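Local coordinates for 3-keto-5-aminohexanoate cleavage protein (Archaeoglobus fulgidus, PDB 3LOT), which probably catalyses the zinc-dependent cleavage of 3-keto-5-aminohexanoate, as a TIM-barrel member of the beta-keto acid cleavage enzyme family, at residues Pro31-Val35 / Val67-Ile71; Ser79-Ile83 / Pro297-Arg301; Glu110-Met116 / Thr169-Cys175; Glu166-Lys170 / Leu304-Gly308. All coordinates share one frame; numbering follows the deposited sequence. Where two conformers were deposited one is given.

How the interactions relate
Following the chain from the N terminus, interaction 1 comes first: it closes a short loop around strand 48-54 by joining the outer helices 31-43 and 65-78. Interaction 2 opens just after the second of these helices, where 79-83 leads into strand 82-85, and closes more than 200 residues later on helix 297-304. Interaction 3, which pairs strands 111-115 and 170-175, lies wholly within that long loop. Interaction 4 starts inside the loop at 166-170 and ends beyond it at 304-308, so it crosses interaction 2; it shares Thr169 and Lys170 with interaction 3. Glu110 knits the last three together, through a salt bridge to Arg301 and a probable hydrogen bond to Gly308 N.

Interaction 1. Residues Pro31-Val35 / Val67-Ile71; sequences PDQIV and VFRYI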
loop_
_atom_site.group_PDB
_atom_site.type_symbol
_atom_site.label_atom_id
_atom_site.label_comp_id
_atom_site.label_asym_id
_atom_site.label_seq_id
_atom_site.Cartn_x
_atom_site.Cartn_y
_atom_site.Cartn_z
ATOM N N PRO D 31 42.421 7.752 -10.683
ATOM C CA PRO D 31 41.939 6.718 -11.591
ATOM C C PRO D 31 42.444 5.330 -11.254
ATOM O O PRO D 31 41.686 4.353 -11.367
ATOM C CB PRO D 31 42.492 7.158 -12.937
ATOM C CG PRO D 31 42.449 8.678 -12.857
ATOM C CD PRO D 31 42.911 8.933 -11.419
ATOM N N ASP D 32 43.689 5.228 -10.804
ATOM C CA ASP D 32 44.236 3.907 -10.482
ATOM C C ASP D 32 43.564 3.320 -9.241
ATOM O O ASP D 32 43.368 2.102 -9.163
ATOM C CB ASP D 32 45.745 3.957 -10.302
ATOM C CG ASP D 32 46.486 4.097 -11.614
ATOM O OD1 ASP D 32 45.989 3.682 -12.705
ATOM O OD2 ASP D 32 47.614 4.624 -11.555
ATOM N N GLN D 33 43.223 4.172 -8.272
ATOM C CA GLN D 33 42.444 3.711 -7.125
ATOM C C GLN D 33 41.063 3.197 -7.516
ATOM O O GLN D 33 40.623 2.171 -7.037
ATOM C CB GLN D 33 42.260 4.827 -6.101
ATOM C CG GLN D 33 43.493 5.155 -5.345
ATOM C CD GLN D 33 43.305 6.388 -4.490
ATOM O OE1 GLN D 33 42.229 6.983 -4.460
ATOM N NE2 GLN D 33 44.326 6.728 -3.745
ATOM N N ILE D 34 40.382 3.901 -8.401
ATOM C CA ILE D 34 39.086 3.450 -8.894
ATOM C C ILE D 34 39.223 2.090 -9.606
ATOM O O ILE D 34 38.413 1.185 -9.382
ATOM C CB ILE D 34 38.406 4.546 -9.817
ATOM C CG1 ILE D 34 38.065 5.794 -9.016
ATOM C CG2 ILE D 34 37.142 3.970 -10.522
ATOM C CD1 ILE D 34 38.021 7.103 -9.909
ATOM N N VAL D 35 40.252 1.946 -10.440
ATOM C CA VAL D 35 40.494 0.704 -11.162
ATOM C C VAL D 35 40.704 -0.485 -10.196
ATOM O O VAL D 35 40.058 -1.509 -10.320
ATOM C CB VAL D 35 41.720 0.827 -12.094
ATOM C CG1 VAL D 35 42.094 -0.553 -12.693
ATOM C CG2 VAL D 35 41.501 1.835 -13.170
ATOM N N VAL D 67 39.682 10.234 -19.033
ATOM C CA VAL D 67 39.840 9.626 -17.711
ATOM C C VAL D 67 38.947 8.394 -17.601
ATOM O O VAL D 67 39.377 7.302 -17.185
ATOM C CB VAL D 67 39.561 10.657 -16.562
ATOM C CG1 VAL D 67 39.711 10.005 -15.183
ATOM C CG2 VAL D 67 40.544 11.887 -16.695
ATOM N N PHE D 68 37.698 8.543 -17.995
ATOM C CA PHE D 68 36.891 7.334 -18.238
ATOM C C PHE D 68 37.571 6.280 -19.096
ATOM O O PHE D 68 37.518 5.084 -18.776
ATOM C CB PHE D 68 35.562 7.677 -18.879
ATOM C CG PHE D 68 34.546 8.153 -17.908
ATOM C CD1 PHE D 68 33.885 7.240 -17.090
ATOM C CD2 PHE D 68 34.235 9.496 -17.815
ATOM C CE1 PHE D 68 32.923 7.646 -16.194
ATOM C CE2 PHE D 68 33.275 9.928 -16.937
ATOM C CZ PHE D 68 32.606 8.998 -16.108
ATOM N N ARG D 69 38.165 6.704 -20.201
ATOM C CA ARG D 69 38.725 5.733 -21.143
ATOM C C ARG D 69 39.837 4.948 -20.450
ATOM O O ARG D 69 39.895 3.708 -20.550
ATOM C CB ARG D 69 39.210 6.373 -22.430
ATOM C CG ARG D 69 39.559 5.308 -23.486
ATOM C CD ARG D 69 40.102 5.881 -24.740
ATOM N NE ARG D 69 39.359 7.037 -25.229
ATOM C CZ ARG D 69 38.240 6.985 -25.943
ATOM N NH1 ARG D 69 37.663 5.817 -26.251
ATOM N NH2 ARG D 69 37.677 8.120 -26.354
ATOM N N TYR D 70 40.680 5.669 -19.718
ATOM C CA TYR D 70 41.757 5.044 -18.977
ATOM C C TYR D 70 41.239 4.057 -17.938
ATOM O O TYR D 70 41.692 2.913 -17.906
ATOM C CB TYR D 70 42.662 6.107 -18.334
ATOM C CG TYR D 70 43.751 5.541 -17.477
ATOM C CD1 TYR D 70 44.997 5.181 -18.023
ATOM C CD2 TYR D 70 43.550 5.371 -16.122
ATOM C CE1 TYR D 70 46.011 4.655 -17.201
ATOM C CE2 TYR D 70 44.510 4.847 -15.315
ATOM C CZ TYR D 70 45.737 4.472 -15.840
ATOM O OH TYR D 70 46.691 3.972 -14.979
ATOM N N ILE D 71 40.323 4.504 -17.081
ATOM C CA ILE D 71 39.769 3.670 -16.012
ATOM C C ILE D 71 39.123 2.389 -16.558
ATOM O O ILE D 71 39.413 1.270 -16.113
ATOM C CB ILE D 71 38.717 4.432 -15.188
ATOM C CG1 ILE D 71 39.376 5.609 -14.467
ATOM C CG2 ILE D 71 38.063 3.520 -14.176
ATOM C CD1 ILE D 71 38.430 6.512 -13.740
#
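Ile71 meets Pro31, Ile34 and Val35 with different branches. Its CG1 lies 3.8 Å from Pro31 CB, while its CG2 touches Ile34 CG2 at 3.8 Å and Val35 CG2 at 4.0 Å. The torsion that sets CG1 anti to the carbonyl carbon (chi1 -64°) spreads the two branches along the facing helix. Cut back to an alanine, this position would probably leave a gap facing all three partners. Pro31 also rests its CG on Val67 CG1, 3.8 Å away; a proline suits the first turn of a helix, where an N-H has no helical acceptor. Helices 31-43 and 65-78 are neighbours on the outside of a TIM barrel, and these segments of them pass 9.8 Å apart at -41°. Toward the solvent side, the Tyr70 hydroxyl donates to Asp32 OD1, which sits in the ring plane at its edge; the 2.4 Å between Tyr70 OH and Asp32 OD1 is so short that the exact length is doubtful. The carboxylate is turned 49° from the ring. Beneath this layer, Ile34 and Ile71 both bear on Ile51 of strand 48-54, which lies between the zinc ligands His50 and His52 in sequence, and Val35 packs against Glu74, Ile75 and Gln78 further along helix 65-78.

Interaction 2. Residues Ser79-Ile83 / Pro297-Arg301; sequences SDVVI and PDEVR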
loop_
_atom_site.group_PDB
_atom_site.type_symbol
_atom_site.label_atom_id
_atom_site.label_comp_id
_atom_site.label_asym_id
_atom_site.label_seq_id
_atom_site.Cartn_x
_atom_site.Cartn_y
_atom_site.Cartn_z
ATOM N N SER D 79 39.810 -7.706 -15.564
ATOM C CA SER D 79 38.567 -8.349 -15.154
ATOM C C SER D 79 37.535 -8.391 -16.256
ATOM O O SER D 79 37.511 -7.500 -17.108
ATOM C CB SER D 79 38.011 -7.599 -13.932
ATOM O OG SER D 79 36.742 -8.115 -13.572
ATOM N N ASP D 80 36.687 -9.427 -16.245
ATOM C CA ASP D 80 35.539 -9.512 -17.159
ATOM C C ASP D 80 34.261 -8.856 -16.600
ATOM O O ASP D 80 33.196 -8.942 -17.194
ATOM C CB ASP D 80 35.276 -10.959 -17.639
ATOM C CG ASP D 80 34.784 -11.890 -16.557
ATOM O OD1 ASP D 80 34.877 -11.538 -15.373
ATOM O OD2 ASP D 80 34.307 -13.017 -16.897
ATOM N N VAL D 81 34.385 -8.216 -15.450
ATOM C CA VAL D 81 33.276 -7.487 -14.856
ATOM C C VAL D 81 32.567 -6.591 -15.857
ATOM O O VAL D 81 33.209 -6.003 -16.749
ATOM C CB VAL D 81 33.762 -6.623 -13.656
ATOM C CG1 VAL D 81 34.607 -5.437 -14.134
ATOM C CG2 VAL D 81 32.568 -6.173 -12.792
ATOM N N VAL D 82 31.239 -6.493 -15.728
ATOM C CA VAL D 82 30.471 -5.551 -16.537
ATOM C C VAL D 82 30.742 -4.115 -16.019
ATOM O O VAL D 82 30.609 -3.822 -14.826
ATOM C CB VAL D 82 28.944 -5.889 -16.561
ATOM C CG1 VAL D 82 28.157 -4.873 -17.396
ATOM C CG2 VAL D 82 28.705 -7.324 -17.134
ATOM N N ILE D 83 31.196 -3.255 -16.923
ATOM C CA ILE D 83 31.587 -1.890 -16.580
ATOM C C ILE D 83 30.463 -0.942 -16.978
ATOM O O ILE D 83 30.197 -0.692 -18.187
ATOM C CB ILE D 83 32.912 -1.479 -17.279
ATOM C CG1 ILE D 83 34.054 -2.472 -16.919
ATOM C CG2 ILE D 83 33.200 -0.010 -16.929
ATOM C CD1 ILE D 83 35.300 -2.417 -17.827
ATOM N N PRO D 297 29.939 -12.086 -13.986
ATOM C CA PRO D 297 29.761 -11.067 -15.019
ATOM C C PRO D 297 29.055 -11.601 -16.261
ATOM O O PRO D 297 28.152 -10.934 -16.804
ATOM C CB PRO D 297 31.193 -10.616 -15.288
ATOM C CG PRO D 297 31.809 -10.721 -13.894
ATOM C CD PRO D 297 31.294 -12.021 -13.399
ATOM N N ASP D 298 29.383 -12.816 -16.682
ATOM C CA ASP D 298 28.732 -13.329 -17.891
ATOM C C ASP D 298 27.231 -13.599 -17.687
ATOM O O ASP D 298 26.422 -13.418 -18.616
ATOM C CB ASP D 298 29.466 -14.528 -18.455
ATOM C CG ASP D 298 30.744 -14.118 -19.224
ATOM O OD1 ASP D 298 30.913 -12.903 -19.649
ATOM O OD2 ASP D 298 31.603 -15.028 -19.389
ATOM N N GLU D 299 26.866 -13.975 -16.460
ATOM C CA GLU D 299 25.464 -14.112 -16.066
ATOM C C GLU D 299 24.735 -12.766 -16.108
ATOM O O GLU D 299 23.624 -12.673 -16.598
ATOM C CB GLU D 299 25.379 -14.756 -14.670
ATOM C CG GLU D 299 25.679 -16.232 -14.737
ATOM C CD GLU D 299 25.830 -16.930 -13.382
ATOM O OE1 GLU D 299 26.033 -16.276 -12.349
ATOM O OE2 GLU D 299 25.756 -18.181 -13.350
ATOM N N VAL D 300 25.399 -11.712 -15.639
ATOM C CA VAL D 300 24.865 -10.385 -15.731
ATOM C C VAL D 300 24.567 -10.054 -17.217
ATOM O O VAL D 300 23.481 -9.551 -17.583
ATOM C CB VAL D 300 25.828 -9.330 -15.109
ATOM C CG1 VAL D 300 25.398 -7.890 -15.568
ATOM C CG2 VAL D 300 25.856 -9.466 -13.537
ATOM N N ARG D 301 25.534 -10.327 -18.082
ATOM C CA ARG D 301 25.351 -10.070 -19.501
ATOM C C ARG D 301 24.122 -10.817 -20.071
ATOM O O ARG D 301 23.366 -10.255 -20.877
ATOM C CB ARG D 301 26.629 -10.445 -20.261
ATOM C CG ARG D 301 27.761 -9.468 -20.024
ATOM C CD ARG D 301 29.052 -9.799 -20.835
ATOM N NE ARG D 301 30.007 -8.752 -20.488
ATOM C CZ ARG D 301 30.919 -8.832 -19.529
ATOM N NH1 ARG D 301 31.163 -9.962 -18.896
ATOM N NH2 ARG D 301 31.675 -7.784 -19.280
HETATM O O HOH W 1 31.748 -14.201 -15.751
HETATM O O HOH W 2 33.999 -13.647 -19.425
#
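Arg301 reaches from helix 297-304 to grip the backbone of Asp80 in a polar contact just before strand 82-85, at the end of the TIM barrel where its parallel strands begin. Its CG lies anti to the carbonyl carbon (chi1 -72°) and the chain stays extended from CG to NE, which carries the guanidinium across to Asp80 O. NH1 and NH2 of Arg301 both donate to Asp80 O, each at 2.8 Å, with that oxygen in the guanidinium plane. The approaches differ: NH1 comes nearly along the C=O axis, whereas NH2 stands 37° above the carbonyl plane; NH2 also makes a weak bond to Val81 O. Val82 CG2 lies over the centre of one guanidinium face, 3.6 Å from Arg301 CZ, and also packs on Val300 CG1. Pro297, in the helix's first turn where a missing N-H costs nothing, sets its CB 3.2 Å from Asp80 O and its CG 3.5 Å from Asp80 OD1. On the loop side, Ser79 OG accepts from Val81 N in an ST turn, which probably helps to orient the peptide that carries Asp80 O. Arg301 NH1 also forms a salt bridge with Asp298 OD1, and NH2 another with Glu110. The carboxylates of Asp80 and Asp298 come close, OD2 to OD2 4.2 Å; one water donates to both these oxygens, and a second donates to Asp80 OD2 while accepting from Asp298 N. Bridging waters and the nearby arginine probably ease the repulsion between the two acids.

Interaction 3. Residues Glu110-Met116 / Thr169-Cys175; sequences EIATFNM and TKPELEC
Phe114 holds its CG anti to the backbone N (chi1 -163°), and Leu173 has its CG anti to the carbonyl carbon (chi1 -60°); together these turns bring Leu173 CD2 to 3.6 Å from Phe114 CD1, the two side chains lying side by side. They project from neighbouring parallel strands of the TIM barrel, 111-115 and 170-175, on the face that meets the outer helices. Pro171 completes the patch, its CB 3.7 Å from Phe114 CD2. A proline costs this strand pair no bond, since the N-H groups of Lys170, Glu172 and Glu174 are the ones that pair with 111-115. Phe114 also meets Phe164 of helix 154-166 edge-to-face. A serine in its place would probably open a gap beside Leu173 and Pro171 and leave the Phe164 ring without its aromatic mate. Ala112, small enough to fit under that helix, has its CB 4.0 Å from Thr169 CG2.

The backbones exchange hydrogen bonds in parallel fashion. Glu172 N reaches Ala112 O at 3.0 Å, while Phe114 N to Glu172 O is weak. The opposite face, with Ile111, Thr113 and Asn115 beside Lys170, Glu172 and Glu174, turns to the barrel interior. There polar residues suit the site: the Thr113 side chain lies about 5 Å from the zinc ion (nearest atoms), and Thr113 OG1 and Asn115 ND2 both hydrogen-bond to an unidentified ligand, probably from the crystallisation liquor, that may mark a pocket. At the far end, Met116 N donates to Glu174 O at 3.0 Å, and the selenium of Met116, present as selenomethionine, rests 3.8 Å from Leu173 CD2.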
loop_
_atom_site.group_PDB
_atom_site.type_symbol
_atom_site.label_atom_id
_atom_site.label_comp_id
_atom_site.label_asym_id
_atom_site.label_seq_id
_atom_site.Cartn_x
_atom_site.Cartn_y
_atom_site.Cartn_z
ATOM N N GLU D 110 28.795 -1.339 -22.461
ATOM C CA GLU D 110 27.704 -2.301 -22.466
ATOM C C GLU D 110 26.446 -1.756 -21.809
ATOM O O GLU D 110 25.340 -2.107 -22.210
ATOM C CB GLU D 110 28.104 -3.587 -21.739
ATOM C CG GLU D 110 29.249 -4.424 -22.396
ATOM C CD GLU D 110 29.414 -5.771 -21.723
ATOM O OE1 GLU D 110 30.154 -5.844 -20.713
ATOM O OE2 GLU D 110 28.795 -6.761 -22.166
ATOM N N ILE D 111 26.619 -0.971 -20.754
ATOM C CA ILE D 111 25.496 -0.430 -19.997
ATOM C C ILE D 111 25.983 0.910 -19.413
ATOM O O ILE D 111 27.192 1.093 -19.135
ATOM C CB ILE D 111 25.028 -1.478 -18.933
ATOM C CG1 ILE D 111 23.816 -0.990 -18.126
ATOM C CG2 ILE D 111 26.209 -1.901 -17.975
ATOM C CD1 ILE D 111 23.048 -2.102 -17.521
ATOM N N ALA D 112 25.081 1.867 -19.304
ATOM C CA ALA D 112 25.394 3.155 -18.698
ATOM C C ALA D 112 24.151 3.747 -18.037
ATOM O O ALA D 112 23.028 3.361 -18.369
ATOM C CB ALA D 112 25.962 4.109 -19.678
ATOM N N THR D 113 24.343 4.649 -17.080
ATOM C CA THR D 113 23.185 5.098 -16.330
ATOM C C THR D 113 22.451 6.166 -17.146
ATOM O O THR D 113 23.055 6.842 -17.969
ATOM C CB THR D 113 23.518 5.536 -14.878
ATOM O OG1 THR D 113 24.400 6.649 -14.848
ATOM C CG2 THR D 113 24.163 4.400 -14.156
ATOM N N PHE D 114 21.149 6.276 -16.886
ATOM C CA PHE D 114 20.181 7.020 -17.680
ATOM C C PHE D 114 19.156 7.524 -16.660
ATOM O O PHE D 114 18.193 6.829 -16.387
ATOM C CB PHE D 114 19.512 6.035 -18.664
ATOM C CG PHE D 114 18.796 6.670 -19.819
ATOM C CD1 PHE D 114 17.669 7.420 -19.617
ATOM C CD2 PHE D 114 19.239 6.455 -21.104
ATOM C CE1 PHE D 114 16.978 7.956 -20.688
ATOM C CE2 PHE D 114 18.569 6.964 -22.205
ATOM C CZ PHE D 114 17.414 7.726 -22.019
ATOM N N ASN D 115 19.418 8.707 -16.099
ATOM C CA ASN D 115 18.567 9.378 -15.094
ATOM C C ASN D 115 17.228 9.955 -15.622
ATOM O O ASN D 115 17.188 10.678 -16.635
ATOM C CB ASN D 115 19.393 10.446 -14.474
ATOM C CG ASN D 115 20.598 9.860 -13.783
ATOM O OD1 ASN D 115 20.481 9.364 -12.647
ATOM N ND2 ASN D 115 21.774 9.885 -14.466
HETATM N N MSE D 116 16.140 9.602 -14.954
HETATM C CA MSE D 116 14.799 9.725 -15.573
HETATM C C MSE D 116 13.953 10.931 -15.179
HETATM O O MSE D 116 12.745 10.933 -15.429
HETATM C CB MSE D 116 14.018 8.449 -15.285
HETATM C CG MSE D 116 14.517 7.288 -16.006
HETATM SE SE MSE D 116 14.253 7.484 -17.917
HETATM C CE MSE D 116 12.450 8.068 -17.988
ATOM N N THR D 169 24.388 0.596 -26.413
ATOM C CA THR D 169 24.552 0.652 -24.955
ATOM C C THR D 169 23.197 0.478 -24.278
ATOM O O THR D 169 22.225 1.113 -24.664
ATOM C CB THR D 169 25.179 1.975 -24.529
ATOM O OG1 THR D 169 26.457 2.144 -25.155
ATOM C CG2 THR D 169 25.347 2.046 -22.990
ATOM N N LYS D 170 23.121 -0.388 -23.271
ATOM C CA LYS D 170 21.870 -0.594 -22.568
ATOM C C LYS D 170 21.670 0.507 -21.536
ATOM O O LYS D 170 22.567 0.776 -20.733
ATOM C CB LYS D 170 21.803 -1.914 -21.825
ATOM C CG LYS D 170 20.382 -2.164 -21.300
ATOM C CD LYS D 170 20.167 -3.534 -20.753
ATOM C CE LYS D 170 18.684 -3.758 -20.290
ATOM N NZ LYS D 170 17.742 -3.858 -21.426
ATOM N N PRO D 171 20.477 1.113 -21.524
ATOM C CA PRO D 171 20.150 2.049 -20.472
ATOM C C PRO D 171 19.835 1.374 -19.142
ATOM O O PRO D 171 19.048 0.427 -19.057
ATOM C CB PRO D 171 18.889 2.760 -21.015
ATOM C CG PRO D 171 18.819 2.395 -22.432
ATOM C CD PRO D 171 19.444 1.096 -22.572
ATOM N N GLU D 172 20.445 1.888 -18.092
ATOM C CA GLU D 172 20.035 1.554 -16.746
ATOM C C GLU D 172 19.340 2.795 -16.234
ATOM O O GLU D 172 19.985 3.817 -16.047
ATOM C CB GLU D 172 21.228 1.231 -15.875
ATOM C CG GLU D 172 20.820 0.916 -14.444
ATOM C CD GLU D 172 21.957 0.468 -13.580
ATOM O OE1 GLU D 172 22.658 1.340 -13.061
ATOM O OE2 GLU D 172 22.089 -0.742 -13.351
ATOM N N LEU D 173 18.040 2.673 -15.955
ATOM C CA LEU D 173 17.158 3.827 -15.882
ATOM C C LEU D 173 17.004 4.175 -14.428
ATOM O O LEU D 173 16.313 3.484 -13.711
ATOM C CB LEU D 173 15.813 3.479 -16.504
ATOM C CG LEU D 173 15.854 3.051 -17.998
ATOM C CD1 LEU D 173 14.551 2.382 -18.345
ATOM C CD2 LEU D 173 16.099 4.272 -18.884
ATOM N N GLU D 174 17.631 5.263 -14.022
ATOM C CA GLU D 174 17.735 5.590 -12.614
ATOM C C GLU D 174 16.470 6.345 -12.266
ATOM O O GLU D 174 16.122 7.318 -12.964
ATOM C CB GLU D 174 18.959 6.462 -12.353
ATOM C CG GLU D 174 20.233 6.028 -13.096
ATOM C CD GLU D 174 20.716 4.631 -12.746
ATOM O OE1 GLU D 174 20.358 4.104 -11.667
ATOM O OE2 GLU D 174 21.459 4.051 -13.575
ATOM N N CYS D 175 15.760 5.848 -11.265
ATOM C CA CYS D 175 14.564 6.484 -10.770
ATOM C C CYS D 175 14.653 6.821 -9.285
ATOM O O CYS D 175 14.862 5.943 -8.465
ATOM C CB CYS D 175 13.349 5.593 -10.966
ATOM S SG CYS D 175 13.031 5.199 -12.739
#

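Interaction 4. Residues Glu166-Lys170 / Leu304-Gly308; sequences ENDTK and LGLKG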
loop_
_atom_site.group_PDB
_atom_site.type_symbol
_atom_site.label_atom_id
_atom_site.label_comp_id
_atom_site.label_asym_id
_atom_site.label_seq_id
_atom_site.Cartn_x
_atom_site.Cartn_y
_atom_site.Cartn_z
ATOM N N GLU D 166 22.338 4.051 -30.690
ATOM C CA GLU D 166 23.401 4.214 -31.712
ATOM C C GLU D 166 24.704 3.508 -31.356
ATOM O O GLU D 166 25.441 3.070 -32.208
ATOM C CB GLU D 166 23.707 5.690 -31.869
ATOM C CG GLU D 166 22.657 6.434 -32.620
ATOM C CD GLU D 166 22.784 7.950 -32.492
ATOM O OE1 GLU D 166 23.781 8.411 -31.889
ATOM O OE2 GLU D 166 21.881 8.684 -33.003
ATOM N N ASN D 167 25.005 3.439 -30.081
ATOM C CA ASN D 167 26.262 2.881 -29.616
ATOM C C ASN D 167 26.056 1.541 -28.930
ATOM O O ASN D 167 26.975 1.022 -28.262
ATOM C CB ASN D 167 26.942 3.880 -28.671
ATOM C CG ASN D 167 27.311 5.167 -29.375
ATOM O OD1 ASN D 167 28.298 5.193 -30.127
ATOM N ND2 ASN D 167 26.545 6.245 -29.132
ATOM N N ASP D 168 24.858 0.973 -29.106
ATOM C CA ASP D 168 24.560 -0.362 -28.634
ATOM C C ASP D 168 24.867 -0.410 -27.140
ATOM O O ASP D 168 25.538 -1.324 -26.648
ATOM C CB ASP D 168 25.401 -1.365 -29.427
ATOM C CG ASP D 168 24.921 -2.784 -29.274
ATOM O OD1 ASP D 168 23.838 -2.968 -28.721
ATOM O OD2 ASP D 168 25.633 -3.738 -29.693
ATOM N N THR D 169 24.388 0.596 -26.413
ATOM C CA THR D 169 24.552 0.652 -24.955
ATOM C C THR D 169 23.197 0.478 -24.278
ATOM O O THR D 169 22.225 1.113 -24.664
ATOM C CB THR D 169 25.179 1.975 -24.529
ATOM O OG1 THR D 169 26.457 2.144 -25.155
ATOM C CG2 THR D 169 25.347 2.046 -22.990
ATOM N N LYS D 170 23.121 -0.388 -23.271
ATOM C CA LYS D 170 21.870 -0.594 -22.568
ATOM C C LYS D 170 21.670 0.507 -21.536
ATOM O O LYS D 170 22.567 0.776 -20.733
ATOM C CB LYS D 170 21.803 -1.914 -21.825
ATOM C CG LYS D 170 20.382 -2.164 -21.300
ATOM C CD LYS D 170 20.167 -3.534 -20.753
ATOM C CE LYS D 170 18.684 -3.758 -20.290
ATOM N NZ LYS D 170 17.742 -3.858 -21.426
ATOM N N LEU D 304 20.743 -9.271 -18.423
ATOM C CA LEU D 304 20.347 -7.951 -18.970
ATOM C C LEU D 304 20.433 -7.839 -20.514
ATOM O O LEU D 304 20.069 -6.807 -21.081
ATOM C CB LEU D 304 21.213 -6.888 -18.349
ATOM C CG LEU D 304 21.167 -6.892 -16.821
ATOM C CD1 LEU D 304 22.112 -5.807 -16.268
ATOM C CD2 LEU D 304 19.730 -6.659 -16.372
ATOM N N GLY D 305 20.872 -8.882 -21.198
ATOM C CA GLY D 305 21.025 -8.842 -22.668
ATOM C C GLY D 305 22.109 -7.899 -23.171
ATOM O O GLY D 305 21.879 -7.114 -24.074
ATOM N N LEU D 306 23.294 -7.970 -22.563
ATOM C CA LEU D 306 24.374 -7.035 -22.854
ATOM C C LEU D 306 25.231 -7.534 -23.996
ATOM O O LEU D 306 25.244 -8.725 -24.275
ATOM C CB LEU D 306 25.229 -6.796 -21.614
ATOM C CG LEU D 306 24.478 -6.228 -20.410
ATOM C CD1 LEU D 306 25.476 -5.851 -19.293
ATOM C CD2 LEU D 306 23.672 -5.047 -20.951
ATOM N N LYS D 307 25.970 -6.639 -24.634
ATOM C CA LYS D 307 26.610 -6.983 -25.925
ATOM C C LYS D 307 27.881 -7.822 -25.837
ATOM O O LYS D 307 28.246 -8.544 -26.817
ATOM C CB LYS D 307 26.837 -5.739 -26.763
ATOM C CG LYS D 307 27.930 -4.778 -26.300
ATOM C CD LYS D 307 27.825 -3.486 -27.048
ATOM C CE LYS D 307 28.685 -2.397 -26.445
ATOM N NZ LYS D 307 28.596 -1.155 -27.240
ATOM N N GLY D 308 28.554 -7.771 -24.696
ATOM C CA GLY D 308 29.797 -8.536 -24.519
ATOM C C GLY D 308 30.982 -7.667 -24.140
ATOM O O GLY D 308 31.076 -6.506 -24.550
HETATM O O HOH W 3 18.772 -6.039 -23.487
#
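Leu304 begins the contact with its carbonyl: Leu304 O lies 3.3 Å from Lys170 CD, and a water donates to this oxygen while accepting from Lys170 NZ, which also donates to Pro196 O. Gly305 then leaves helix 297-304 with positive phi, an angle that a residue lacking CB adopts easily. The chain so turned presents Leu306, whose CD2 sits 3.8 Å from Lys170 CB; the leucine crosses the lysine's aliphatic stem at about a right angle. Lys307 follows with its CG between the backbone N and the carbonyl carbon (chi1 72°), and beyond it the chain runs out fully extended to the loop after helix 154-166. Its methylene CD passes 3.4 Å from Asp168 OD2, but Lys307 NZ stays 4.6 Å from Asp168 OD2 and takes backbone oxygens instead. NZ donates to Asp168 O at 3.1 Å, standing 61° above that carbonyl plane; a weak bond joins it to Asn167 O, and Lys108 O is a further partner. Gly308 gives its N-H to Glu110 OE2, at backbone angles that would press a CB on the preceding carbonyl. Asp168, at positive phi, is the C-prime residue of the Schellman motif ending helix 154-166. The ammonium's hold on the Asn167 and Asp168 carbonyls is probably helped by the partial negative charge of this helix end.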